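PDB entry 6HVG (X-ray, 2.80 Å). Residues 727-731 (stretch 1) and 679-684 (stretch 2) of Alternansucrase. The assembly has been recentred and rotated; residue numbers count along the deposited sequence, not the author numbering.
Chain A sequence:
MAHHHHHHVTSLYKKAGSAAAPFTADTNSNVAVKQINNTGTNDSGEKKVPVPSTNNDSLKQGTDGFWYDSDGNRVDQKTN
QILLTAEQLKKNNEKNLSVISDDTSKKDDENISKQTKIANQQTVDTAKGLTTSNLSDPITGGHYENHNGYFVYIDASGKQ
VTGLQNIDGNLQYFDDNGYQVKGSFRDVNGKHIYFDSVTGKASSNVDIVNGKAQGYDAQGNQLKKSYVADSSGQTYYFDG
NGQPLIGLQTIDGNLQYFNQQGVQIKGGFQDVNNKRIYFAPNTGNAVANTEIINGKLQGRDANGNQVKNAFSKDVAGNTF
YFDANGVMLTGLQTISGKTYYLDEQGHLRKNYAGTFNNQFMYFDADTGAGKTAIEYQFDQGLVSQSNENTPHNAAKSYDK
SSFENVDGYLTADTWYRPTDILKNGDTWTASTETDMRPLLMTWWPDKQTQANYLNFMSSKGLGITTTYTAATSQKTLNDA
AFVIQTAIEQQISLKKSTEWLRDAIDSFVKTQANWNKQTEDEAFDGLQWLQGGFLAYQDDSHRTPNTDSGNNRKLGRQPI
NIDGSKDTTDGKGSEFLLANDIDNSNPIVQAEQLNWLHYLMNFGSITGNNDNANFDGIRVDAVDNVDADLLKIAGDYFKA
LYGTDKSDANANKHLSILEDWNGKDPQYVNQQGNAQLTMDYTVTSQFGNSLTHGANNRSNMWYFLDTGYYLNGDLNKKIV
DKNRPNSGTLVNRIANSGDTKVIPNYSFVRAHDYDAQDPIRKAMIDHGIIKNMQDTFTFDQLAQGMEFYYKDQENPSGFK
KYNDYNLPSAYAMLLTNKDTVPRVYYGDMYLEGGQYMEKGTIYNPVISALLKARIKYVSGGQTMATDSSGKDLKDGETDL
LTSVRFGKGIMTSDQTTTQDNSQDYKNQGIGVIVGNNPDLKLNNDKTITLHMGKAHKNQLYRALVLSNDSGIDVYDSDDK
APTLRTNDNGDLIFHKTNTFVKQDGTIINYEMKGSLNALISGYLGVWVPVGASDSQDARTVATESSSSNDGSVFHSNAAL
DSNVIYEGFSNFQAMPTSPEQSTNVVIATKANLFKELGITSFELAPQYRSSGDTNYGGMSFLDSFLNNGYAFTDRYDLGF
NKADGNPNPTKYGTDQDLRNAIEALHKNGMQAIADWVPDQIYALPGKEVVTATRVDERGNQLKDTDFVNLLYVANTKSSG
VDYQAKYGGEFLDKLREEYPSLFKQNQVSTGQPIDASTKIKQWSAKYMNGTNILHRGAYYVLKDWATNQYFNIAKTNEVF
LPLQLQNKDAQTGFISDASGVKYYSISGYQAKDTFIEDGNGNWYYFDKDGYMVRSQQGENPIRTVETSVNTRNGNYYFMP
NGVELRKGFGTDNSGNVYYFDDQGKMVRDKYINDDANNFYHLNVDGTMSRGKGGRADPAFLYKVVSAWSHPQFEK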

# COMPACT_ATOMS: atom_id res chain seq x y z
N SER A 727 4.73 6.09 -27.11
CA SER A 727 4.07 7.08 -26.26
C SER A 727 2.70 7.54 -26.80
O SER A 727 2.22 7.14 -27.88
CB SER A 727 5.02 8.28 -26.08
OG SER A 727 5.75 8.53 -27.26
N GLY A 728 2.05 8.36 -25.99
CA GLY A 728 0.81 9.02 -26.40
C GLY A 728 -0.41 8.17 -26.12
O GLY A 728 -0.34 7.08 -25.56
N THR A 729 -1.54 8.67 -26.60
CA THR A 729 -2.83 8.11 -26.24
C THR A 729 -3.02 6.94 -27.19
O THR A 729 -2.49 6.94 -28.31
CB THR A 729 -3.96 9.15 -26.35
OG1 THR A 729 -5.06 8.74 -25.55
CG2 THR A 729 -4.44 9.33 -27.81
N LEU A 730 -3.77 5.95 -26.75
CA LEU A 730 -3.93 4.68 -27.49
C LEU A 730 -4.62 4.83 -28.83
O LEU A 730 -4.27 4.14 -29.79
CB LEU A 730 -4.73 3.73 -26.63
CG LEU A 730 -5.12 2.39 -27.25
CD1 LEU A 730 -3.88 1.56 -27.51
CD2 LEU A 730 -6.09 1.64 -26.35
N VAL A 731 -5.61 5.74 -28.90
CA VAL A 731 -6.37 5.99 -30.13
C VAL A 731 -6.37 7.48 -30.44
O VAL A 731 -6.89 8.28 -29.66
CB VAL A 731 -7.82 5.49 -29.97
CG1 VAL A 731 -8.67 5.86 -31.19
CG2 VAL A 731 -7.86 4.00 -29.73
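Stretch 2 679-684: MDYTVT

The contact between residues 679-684 and 727-731 is a small, largely polar one in which the capped first turn of a helix rests on an irregular segment, with the hydroxyl of Thr682 at its centre. Together the two stretches bury 201 Å² of surface, counted over both sides. Stretch 1 has no regular secondary structure. Gly728 adopts a positive phi (87°), a value that by itself favours glycine; Thr729 is extended (-84/152), Leu730 falls in the helical region (-64/-37), and Val731 returns to an extended conformation (-128/118).

Stretch 2 enters through Met679 and Asp680 and becomes helical at Tyr681, the helix continuing beyond Thr684. Asp680 occupies the N-cap position. Its side chain (chi1 -180°, t) places OD1 3.3 Å from Thr682 N, a weak capping bond, while Thr682 OG1 donates to the same Asp680 OD1 over a very short 2.5 Å. The turn is supplemented by a weak backbone bond from Val683 N to Asp680 O at 3.4 Å.

The two backbones come nearest where Thr682 faces Thr729, their CA atoms 5.2 Å apart. The contacts run in opposite order along the two chains: Leu730 meets Asp680 and Thr682, while Gly728 and Thr729, earlier in their stretch, meet Thr682 and, for Thr729 at the margin, Val683. The CA-to-CB bond of Thr682 points toward stretch 1, and its p rotamer (chi1 63°) holds the hydroxyl within reach of both Asp680 and the opposing backbone. Leu730 N donates to Thr682 OG1 at 3.2 Å with an N-H...acceptor angle of 157°, so the helix side chain satisfies the Leu730 amide. Thr729 OG1 lies 3.1 Å from Thr682 OG1, bringing a second hydroxyl to the same site. The methyl side of Thr682 contributes packing, with CG2 3.7 Å from Gly728 O.

Leu730 and Asp680 each direct their CA-to-CB bond toward the other stretch, and Leu730 CB approaches Asp680 OD1 to 3.4 Å. This is a van der Waals contact, which sets the aliphatic base of the leucine against the carboxylate that caps the helix.

A water molecule extends the polar link. The oxygen of water 1 donates to Asp680 OD2 at 3.0 Å, accepts from Val731 N at 2.7 Å, and is hydrogen-bonded to Thr729 OG1 at 3.1 Å. The carboxylate of Asp680 therefore serves two purposes: OD1 organises the start of the helix, and OD2 reaches stretch 1 through the solvent molecule. Ser727, Tyr681 and Thr684 make no contact across the pair, so the association is confined to the cap and the beginning of the helix.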

# COMPACT_ATOMS: atom_id res chain seq x y z
N MET A 679 -7.85 -2.22 -20.96
CA MET A 679 -8.24 -0.88 -20.53
C MET A 679 -7.40 0.11 -21.31
O MET A 679 -6.36 -0.24 -21.89
CB MET A 679 -8.02 -0.68 -19.04
CG MET A 679 -6.65 -0.13 -18.66
SD MET A 679 -6.20 -0.22 -16.93
CE MET A 679 -7.68 0.16 -16.05
N ASP A 680 -7.85 1.36 -21.29
CA ASP A 680 -7.12 2.46 -21.92
C ASP A 680 -6.85 3.51 -20.87
O ASP A 680 -7.57 4.51 -20.76
CB ASP A 680 -7.92 3.03 -23.09
CG ASP A 680 -7.20 4.17 -23.79
OD1 ASP A 680 -5.99 4.38 -23.52
OD2 ASP A 680 -7.85 4.86 -24.62
N TYR A 681 -5.81 3.28 -20.08
CA TYR A 681 -5.45 4.19 -19.00
C TYR A 681 -4.97 5.54 -19.53
O TYR A 681 -5.05 6.53 -18.82
CB TYR A 681 -4.38 3.57 -18.08
CG TYR A 681 -4.19 4.37 -16.81
CD1 TYR A 681 -5.27 4.62 -15.97
CD2 TYR A 681 -2.94 4.90 -16.46
CE1 TYR A 681 -5.12 5.37 -14.81
CE2 TYR A 681 -2.79 5.66 -15.31
CZ TYR A 681 -3.88 5.89 -14.49
OH TYR A 681 -3.76 6.63 -13.33
N THR A 682 -4.52 5.60 -20.78
CA THR A 682 -4.00 6.85 -21.33
C THR A 682 -5.09 7.93 -21.31
O THR A 682 -4.81 9.08 -20.96
CB THR A 682 -3.44 6.70 -22.76
OG1 THR A 682 -4.48 6.31 -23.65
CG2 THR A 682 -2.32 5.65 -22.82
N VAL A 683 -6.32 7.55 -21.66
CA VAL A 683 -7.45 8.48 -21.62
C VAL A 683 -7.95 8.73 -20.18
O VAL A 683 -8.26 9.87 -19.82
CB VAL A 683 -8.61 8.06 -22.59
CG1 VAL A 683 -9.37 6.85 -22.11
CG2 VAL A 683 -9.59 9.19 -22.78
N THR A 684 -8.00 7.70 -19.35
CA THR A 684 -8.38 7.85 -17.94
C THR A 684 -7.40 8.76 -17.20
O THR A 684 -7.79 9.62 -16.38
CB THR A 684 -8.43 6.50 -17.22
OG1 THR A 684 -9.27 5.59 -17.95
CG2 THR A 684 -8.95 6.67 -15.79
O HOH W 1 -7.11 6.75 -26.83